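Long-range contacts in putative enoyl-CoA hydratase/isomerase (Bordetella parapertussis, PDB 3ISA), which probably acts on enoyl-CoA thioesters as a hydratase or isomerase with the crotonase fold: residues Arg86-Leu91 with Leu140-Arg145; Gln92-Ser97 with Ala118-Arg123; Phe147-Gly152 with Asp214-Ala219. All blocks are in the same frame, centred on the assembly; numbering follows the deposited sequence.

All three contacts lie within the crotonase-like domain, their centres 11 or 12 Å apart. Interactions 1 and 2 use successive turns of helix 77-95 and touch where Leu91 O meets Ala119 CB. Along the chain interaction 2 is nested inside the loop closed by interaction 1, and interaction 3 opens only after both have closed. Interactions 1 and 3 share helix 144-151, the first at its N-terminal end and the third towards its C-terminal end, and Gln92 probably hydrogen-bonds to Asp217 O across interactions 2 and 3. Helices 77-95, 112-119, 144-151 and 217-229 are thus tied together, from buried packing, apolar or bridged by a lysine hydrogen bond, to a charged surface patch.

Interaction 1: Arg86-Leu91 with Leu140-Arg145; sequences RIEMLL and LVLGTR
Leu142 holds CG anti to its backbone N (chi1 176°), which carries both methyls out of the loop and towards helix 77-95. Glu88 is also anti, but its chain bends at chi2 (60°); the two side chains run past each other in opposite directions. Leu91, one turn after Ile87, has CG anti to its carbonyl carbon and crosses Leu142 at about a right angle.

The methyls of Leu142 divide the work. Its CD1 packs against CD1 of Leu91 at 3.9 Å and lies 3.4 Å from Glu88 OE1, while its CD2 meets Ile87 CG2 more loosely, at 4.3 Å. A forked leucine suits this place, since one branch serves each of two apolar residues a turn apart. Glu88 has CB directed at the loop, yet its carboxylate does polar work: one water accepts from Gly143 N at 2.7 Å and donates a weak bond to Glu88 OE2 at 2.9 Å. The water thus connects a helix side chain to the N-cap residue of helix 144-151. Gly143 has positive phi (75°), a conformation that glycine adopts easily and that turns the loop into the helix. The buried carboxylate also forms a salt bridge with Arg146 and accepts from Gln92 NE2, partners that probably favour its ionised form.

In this crotonase-fold protein, helix 112-119 flanks the contact: Ala112 touches both Ile87 and Leu142, and Asp115 touches both Leu91 and Leu142. Phe67 also packs on Ile87, and Leu221 of helix 217-229 on Glu88. Helix 33-48 packs on helix 77-95 through Val36, against Ile87, and through Leu39 and Ile40, against Leu90, with Ile40 also on Arg86.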
# COMPACT_ATOMS: atom_id res chain seq x y z
N ARG D 86 -17.45 19.06 4.84
CA ARG D 86 -18.75 18.40 4.70
C ARG D 86 -19.07 18.10 3.23
O ARG D 86 -19.62 17.04 2.93
CB ARG D 86 -19.86 19.20 5.42
CG ARG D 86 -19.68 19.32 6.97
CD ARG D 86 -19.71 17.97 7.69
NE ARG D 86 -21.08 17.46 7.79
CZ ARG D 86 -21.41 16.21 8.12
NH1 ARG D 86 -20.45 15.32 8.38
NH2 ARG D 86 -22.69 15.84 8.21
N ILE D 87 -18.73 19.01 2.32
CA ILE D 87 -18.84 18.74 0.88
C ILE D 87 -18.01 17.50 0.51
O ILE D 87 -18.53 16.57 -0.11
CB ILE D 87 -18.46 19.98 0.02
CG1 ILE D 87 -19.58 21.03 0.10
CG2 ILE D 87 -18.25 19.59 -1.45
CD1 ILE D 87 -19.20 22.43 -0.41
N GLU D 88 -16.74 17.44 0.91
CA GLU D 88 -15.92 16.25 0.59
C GLU D 88 -16.47 14.97 1.22
O GLU D 88 -16.44 13.91 0.60
CB GLU D 88 -14.44 16.47 0.95
CG GLU D 88 -13.48 15.27 0.64
CD GLU D 88 -13.42 14.86 -0.85
OE1 GLU D 88 -14.00 15.53 -1.73
OE2 GLU D 88 -12.76 13.84 -1.15
N MET D 89 -17.01 15.07 2.45
CA MET D 89 -17.62 13.92 3.09
C MET D 89 -18.84 13.43 2.26
O MET D 89 -19.00 12.23 2.03
CB MET D 89 -17.93 14.21 4.56
CG MET D 89 -16.65 14.30 5.46
SD MET D 89 -16.94 14.79 7.20
CE MET D 89 -17.54 13.25 7.85
N LEU D 90 -19.64 14.38 1.78
CA LEU D 90 -20.75 14.08 0.89
C LEU D 90 -20.28 13.40 -0.41
O LEU D 90 -20.84 12.36 -0.80
CB LEU D 90 -21.54 15.35 0.55
CG LEU D 90 -22.61 15.17 -0.54
CD1 LEU D 90 -23.73 14.17 -0.14
CD2 LEU D 90 -23.18 16.53 -1.00
N LEU D 91 -19.25 13.96 -1.04
CA LEU D 91 -18.75 13.42 -2.31
C LEU D 91 -18.26 11.97 -2.14
O LEU D 91 -18.49 11.10 -2.99
CB LEU D 91 -17.64 14.33 -2.87
CG LEU D 91 -18.08 15.76 -3.17
CD1 LEU D 91 -16.88 16.62 -3.58
CD2 LEU D 91 -19.16 15.76 -4.25
N LEU D 140 -7.71 25.65 -3.49
CA LEU D 140 -8.58 24.54 -3.08
C LEU D 140 -8.27 23.23 -3.81
O LEU D 140 -8.20 23.20 -5.04
CB LEU D 140 -10.06 24.90 -3.30
CG LEU D 140 -11.05 23.87 -2.77
CD1 LEU D 140 -11.08 23.90 -1.24
CD2 LEU D 140 -12.43 24.10 -3.37
N VAL D 141 -8.08 22.14 -3.05
CA VAL D 141 -7.81 20.84 -3.66
C VAL D 141 -8.99 19.91 -3.39
O VAL D 141 -9.03 19.21 -2.37
CB VAL D 141 -6.45 20.22 -3.17
CG1 VAL D 141 -6.19 18.86 -3.85
CG2 VAL D 141 -5.27 21.19 -3.40
N LEU D 142 -9.97 19.94 -4.31
CA LEU D 142 -11.25 19.24 -4.12
C LEU D 142 -11.60 18.40 -5.35
O LEU D 142 -11.68 18.93 -6.47
CB LEU D 142 -12.38 20.25 -3.86
CG LEU D 142 -13.80 19.68 -3.74
CD1 LEU D 142 -13.90 18.86 -2.45
CD2 LEU D 142 -14.87 20.79 -3.77
N GLY D 143 -11.82 17.10 -5.14
CA GLY D 143 -12.25 16.19 -6.22
C GLY D 143 -11.14 15.81 -7.18
O GLY D 143 -11.38 15.14 -8.20
N THR D 144 -9.91 16.21 -6.85
CA THR D 144 -8.79 16.16 -7.79
C THR D 144 -8.47 14.74 -8.27
O THR D 144 -8.44 14.48 -9.49
CB THR D 144 -7.53 16.88 -7.20
OG1 THR D 144 -7.89 18.19 -6.72
CG2 THR D 144 -6.42 16.96 -8.26
N ARG D 145 -8.26 13.82 -7.33
CA ARG D 145 -7.91 12.45 -7.68
C ARG D 145 -9.06 11.70 -8.33
O ARG D 145 -8.82 10.88 -9.23
CB ARG D 145 -7.45 11.68 -6.44
CG ARG D 145 -6.11 12.15 -5.89
CD ARG D 145 -5.56 11.10 -4.94
NE ARG D 145 -4.33 11.55 -4.28
CZ ARG D 145 -4.27 12.32 -3.20
NH1 ARG D 145 -5.40 12.79 -2.64
NH2 ARG D 145 -3.08 12.64 -2.70
O HOH W 1 -11.20 15.28 -3.19

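Interaction 2: Gln92-Ser97 with Ala118-Arg123; sequences QRVAGS and AACKWR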
# COMPACT_ATOMS: atom_id res chain seq x y z
N GLN D 92 -17.60 11.70 -1.01
CA GLN D 92 -17.11 10.37 -0.74
C GLN D 92 -18.25 9.37 -0.51
O GLN D 92 -18.17 8.21 -0.94
CB GLN D 92 -16.11 10.41 0.42
CG GLN D 92 -14.80 11.13 0.00
CD GLN D 92 -13.72 11.07 1.06
OE1 GLN D 92 -13.85 10.37 2.08
NE2 GLN D 92 -12.63 11.80 0.83
N ARG D 93 -19.32 9.81 0.15
CA ARG D 93 -20.51 8.99 0.37
C ARG D 93 -21.17 8.63 -0.96
O ARG D 93 -21.54 7.49 -1.18
CB ARG D 93 -21.51 9.72 1.25
CG ARG D 93 -21.27 9.53 2.73
CD ARG D 93 -21.73 10.77 3.45
NE ARG D 93 -22.38 10.51 4.73
CZ ARG D 93 -21.78 10.62 5.91
NH1 ARG D 93 -22.47 10.40 7.01
NH2 ARG D 93 -20.49 10.94 5.98
N VAL D 94 -21.29 9.62 -1.85
CA VAL D 94 -21.86 9.39 -3.19
C VAL D 94 -20.94 8.48 -4.03
O VAL D 94 -21.40 7.47 -4.60
CB VAL D 94 -22.18 10.72 -3.90
CG1 VAL D 94 -22.74 10.47 -5.33
CG2 VAL D 94 -23.15 11.56 -3.06
N ALA D 95 -19.64 8.81 -4.05
CA ALA D 95 -18.64 8.03 -4.82
C ALA D 95 -18.57 6.56 -4.43
O ALA D 95 -18.48 5.69 -5.31
CB ALA D 95 -17.27 8.67 -4.75
N GLY D 96 -18.61 6.30 -3.13
CA GLY D 96 -18.52 4.94 -2.58
C GLY D 96 -19.88 4.29 -2.31
O GLY D 96 -19.96 3.32 -1.56
N SER D 97 -20.93 4.81 -2.93
CA SER D 97 -22.30 4.33 -2.65
C SER D 97 -22.48 2.85 -3.08
O SER D 97 -22.04 2.47 -4.17
CB SER D 97 -23.32 5.19 -3.38
OG SER D 97 -24.65 4.83 -3.04
N ALA D 118 -19.23 14.24 -10.94
CA ALA D 118 -18.11 13.28 -11.10
C ALA D 118 -18.22 12.05 -10.19
O ALA D 118 -17.84 10.95 -10.60
CB ALA D 118 -16.75 13.98 -10.89
N ALA D 119 -18.73 12.26 -8.97
CA ALA D 119 -18.89 11.20 -7.97
C ALA D 119 -19.90 10.13 -8.40
O ALA D 119 -19.90 9.01 -7.88
CB ALA D 119 -19.29 11.81 -6.61
N CYS D 120 -20.78 10.48 -9.34
CA CYS D 120 -21.79 9.55 -9.84
C CYS D 120 -21.24 8.68 -10.95
O CYS D 120 -20.42 9.15 -11.74
CB CYS D 120 -23.00 10.32 -10.35
SG CYS D 120 -23.86 11.16 -9.01
N LYS D 121 -21.69 7.42 -11.01
CA LYS D 121 -21.12 6.42 -11.91
C LYS D 121 -21.60 6.57 -13.35
O LYS D 121 -20.79 6.46 -14.27
CB LYS D 121 -21.42 5.01 -11.40
CG LYS D 121 -20.81 4.67 -10.01
CD LYS D 121 -19.26 4.61 -10.07
CE LYS D 121 -18.60 4.77 -8.68
NZ LYS D 121 -18.62 6.20 -8.15
N TRP D 122 -22.90 6.79 -13.54
CA TRP D 122 -23.47 7.07 -14.87
C TRP D 122 -23.64 8.58 -15.00
O TRP D 122 -24.32 9.21 -14.18
CB TRP D 122 -24.81 6.33 -15.07
CG TRP D 122 -24.74 4.83 -15.27
CD1 TRP D 122 -23.77 3.97 -14.81
CD2 TRP D 122 -25.69 4.02 -15.96
NE1 TRP D 122 -24.06 2.68 -15.19
CE2 TRP D 122 -25.24 2.68 -15.89
CE3 TRP D 122 -26.89 4.29 -16.63
CZ2 TRP D 122 -25.94 1.62 -16.47
CZ3 TRP D 122 -27.58 3.23 -17.22
CH2 TRP D 122 -27.11 1.92 -17.12
N ARG D 123 -23.00 9.18 -15.99
CA ARG D 123 -23.00 10.63 -16.11
C ARG D 123 -23.41 11.05 -17.51
O ARG D 123 -22.80 10.64 -18.49
CB ARG D 123 -21.62 11.20 -15.77
CG ARG D 123 -21.07 10.78 -14.41
CD ARG D 123 -19.64 11.27 -14.20
NE ARG D 123 -18.68 10.63 -15.10
CZ ARG D 123 -18.16 9.41 -14.94
NH1 ARG D 123 -17.30 8.93 -15.83
NH2 ARG D 123 -18.51 8.67 -13.89
O HOH W 2 -21.39 6.31 -7.02
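Small residues let two chain corners meet here: Ala95 and Ala119 bring their CA atoms within 4.5 Å. Both corners belong to the crotonase fold. Helix 77-95 ends at one and helix 112-119 at the other, and the chain then passes into strands 100-105 and 122-125, parallel neighbours in the main sheet.

At this spacing the backbone itself makes contact. Ala95 CA lies 3.5 Å from Ala119 O, with 158° at the hydrogen, a well-directed CA-H...O contact. The CB atoms of the two alanines touch as well, and a single methyl on each suits the spacing. Beside them, Val94 has CG1 anti to its backbone N, and this one methyl touches both Ala119 CB and Cys120 SG, each at 3.9 Å. Although the CB of Cys120 points away from helix 77-95, its SG thus still reaches the valine.

The polar part is carried by Lys121. Its long chain is bent at chi2 and chi4 and folds the ammonium back over the end of helix 77-95, where NZ donates to Ala95 O at 2.9 Å, on a lone pair in the carbonyl plane (125° at O). The same NZ makes a weak bond to Ala119 O at 3.1 Å and donates to a water at 3.0 Å; the water in turn can donate to Val94 O. One positive charge thus satisfies carbonyls at two helix ends, where the dipoles probably favour it.

Further out, Thr101 OG1 accepts from Lys121 N, Phe56 packs on Val94 and Cys120, and Leu157 of a fourth subunit lies against Lys121. Arg123, salt-bridged to Asp154 of that subunit, turns back so that NH2 donates to Cys120 O, which lies in the guanidinium plane, at 2.9 Å and 163°.

Interaction 3: Phe147-Gly152 with Asp214-Ala219; sequences FRDIVG and DDHDDA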
# COMPACT_ATOMS: atom_id res chain seq x y z
N PHE D 147 -11.36 13.08 -10.22
CA PHE D 147 -11.41 13.55 -11.60
C PHE D 147 -10.29 12.90 -12.43
O PHE D 147 -10.54 12.43 -13.54
CB PHE D 147 -11.39 15.07 -11.66
CG PHE D 147 -11.55 15.63 -13.05
CD1 PHE D 147 -12.76 15.48 -13.74
CD2 PHE D 147 -10.50 16.31 -13.67
CE1 PHE D 147 -12.91 16.01 -15.03
CE2 PHE D 147 -10.64 16.84 -14.94
CZ PHE D 147 -11.84 16.69 -15.62
N ARG D 148 -9.10 12.80 -11.85
CA ARG D 148 -7.97 12.08 -12.45
C ARG D 148 -8.31 10.63 -12.83
O ARG D 148 -8.03 10.20 -13.95
CB ARG D 148 -6.76 12.12 -11.51
CG ARG D 148 -5.56 11.32 -12.03
CD ARG D 148 -4.70 10.92 -10.86
NE ARG D 148 -5.36 9.95 -10.00
CZ ARG D 148 -4.89 9.59 -8.81
NH1 ARG D 148 -3.76 10.12 -8.35
NH2 ARG D 148 -5.55 8.69 -8.08
N ASP D 149 -8.95 9.90 -11.91
CA ASP D 149 -9.33 8.50 -12.10
C ASP D 149 -10.26 8.28 -13.29
O ASP D 149 -10.20 7.24 -13.93
CB ASP D 149 -9.97 7.94 -10.83
CG ASP D 149 -8.96 7.72 -9.71
OD1 ASP D 149 -7.74 7.88 -9.91
OD2 ASP D 149 -9.39 7.35 -8.61
N ILE D 150 -11.08 9.29 -13.57
CA ILE D 150 -12.02 9.26 -14.69
C ILE D 150 -11.32 9.56 -16.03
O ILE D 150 -11.40 8.75 -16.96
CB ILE D 150 -13.18 10.24 -14.47
CG1 ILE D 150 -14.04 9.81 -13.27
CG2 ILE D 150 -14.04 10.41 -15.76
CD1 ILE D 150 -14.96 10.95 -12.73
N VAL D 151 -10.64 10.70 -16.11
CA VAL D 151 -10.14 11.23 -17.38
C VAL D 151 -8.64 10.96 -17.65
O VAL D 151 -8.16 11.24 -18.74
CB VAL D 151 -10.41 12.76 -17.53
CG1 VAL D 151 -11.92 13.09 -17.41
CG2 VAL D 151 -9.59 13.55 -16.50
N GLY D 152 -7.92 10.44 -16.65
CA GLY D 152 -6.48 10.21 -16.79
C GLY D 152 -5.70 11.42 -16.31
O GLY D 152 -6.19 12.56 -16.39
N ASP D 214 -11.46 2.55 -6.89
CA ASP D 214 -10.13 2.96 -6.41
C ASP D 214 -10.36 3.84 -5.17
O ASP D 214 -10.68 5.02 -5.30
CB ASP D 214 -9.39 3.76 -7.50
CG ASP D 214 -7.92 4.00 -7.18
OD1 ASP D 214 -7.46 3.58 -6.10
OD2 ASP D 214 -7.23 4.62 -8.02
N ASP D 215 -10.19 3.27 -3.98
CA ASP D 215 -10.44 4.01 -2.76
C ASP D 215 -9.19 4.79 -2.33
O ASP D 215 -8.22 4.20 -1.84
CB ASP D 215 -10.94 3.05 -1.67
CG ASP D 215 -11.08 3.71 -0.30
OD1 ASP D 215 -11.06 4.96 -0.21
OD2 ASP D 215 -11.22 2.97 0.69
N HIS D 216 -9.22 6.11 -2.51
CA HIS D 216 -8.22 7.01 -1.90
C HIS D 216 -8.91 8.10 -1.07
O HIS D 216 -8.50 9.27 -1.11
CB HIS D 216 -7.25 7.59 -2.96
CG HIS D 216 -7.90 7.86 -4.28
ND1 HIS D 216 -8.77 8.91 -4.47
CD2 HIS D 216 -7.85 7.19 -5.46
CE1 HIS D 216 -9.23 8.88 -5.71
NE2 HIS D 216 -8.67 7.85 -6.33
N ASP D 217 -9.94 7.70 -0.32
CA ASP D 217 -10.77 8.62 0.48
C ASP D 217 -9.94 9.43 1.51
O ASP D 217 -10.10 10.64 1.62
CB ASP D 217 -11.92 7.87 1.18
CG ASP D 217 -13.06 7.47 0.22
OD1 ASP D 217 -13.12 7.98 -0.91
OD2 ASP D 217 -13.92 6.66 0.63
N ASP D 218 -9.07 8.74 2.25
CA ASP D 218 -8.27 9.43 3.27
C ASP D 218 -7.30 10.43 2.67
O ASP D 218 -7.23 11.56 3.13
CB ASP D 218 -7.53 8.42 4.15
CG ASP D 218 -8.45 7.76 5.16
OD1 ASP D 218 -9.65 8.06 5.19
OD2 ASP D 218 -7.96 6.92 5.94
N ALA D 219 -6.61 10.03 1.61
CA ALA D 219 -5.75 10.95 0.87
C ALA D 219 -6.53 12.16 0.35
O ALA D 219 -6.05 13.29 0.47
CB ALA D 219 -5.03 10.23 -0.27
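The imidazole of His216 has Asp214 O over one face, 3.5 Å above the ring plane and offset toward the rim, while Asp149 comes in at its edge. The guanidinium of Arg148, set 84° to the ring, carries Asp149 at its own edge. Asp149 therefore sits between two cationic or donor groups. Its OD2 accepts from His216 NE2, tip to tip and nearly straight (166°), at a very short 2.4 Å; Arg148 grips OD1 side-on, with NH2 at 3.0 Å and NE at 3.2 Å.

In this crotonase-fold chain, the His-carboxylate pair joins helix 144-151 to the start of helix 217-229, with His216 at the N-cap position. Its chi1 (35°) places CG in the crowded position between N and C. An Asx turn leads into the helix, Asp215 OD1 accepting from Asp217 N at 3.0 Å.

Asp214 OD2 stands only 3.5 Å from Asp149 OD2. Such like charges may disfavour full ionisation of both, and a protonated His216, whose ND1 bonds to Asp220, probably relieves them. Arg148 NH2 lies 4.4 Å from Asp214 OD2, and Val211 of a third subunit packs on Arg148.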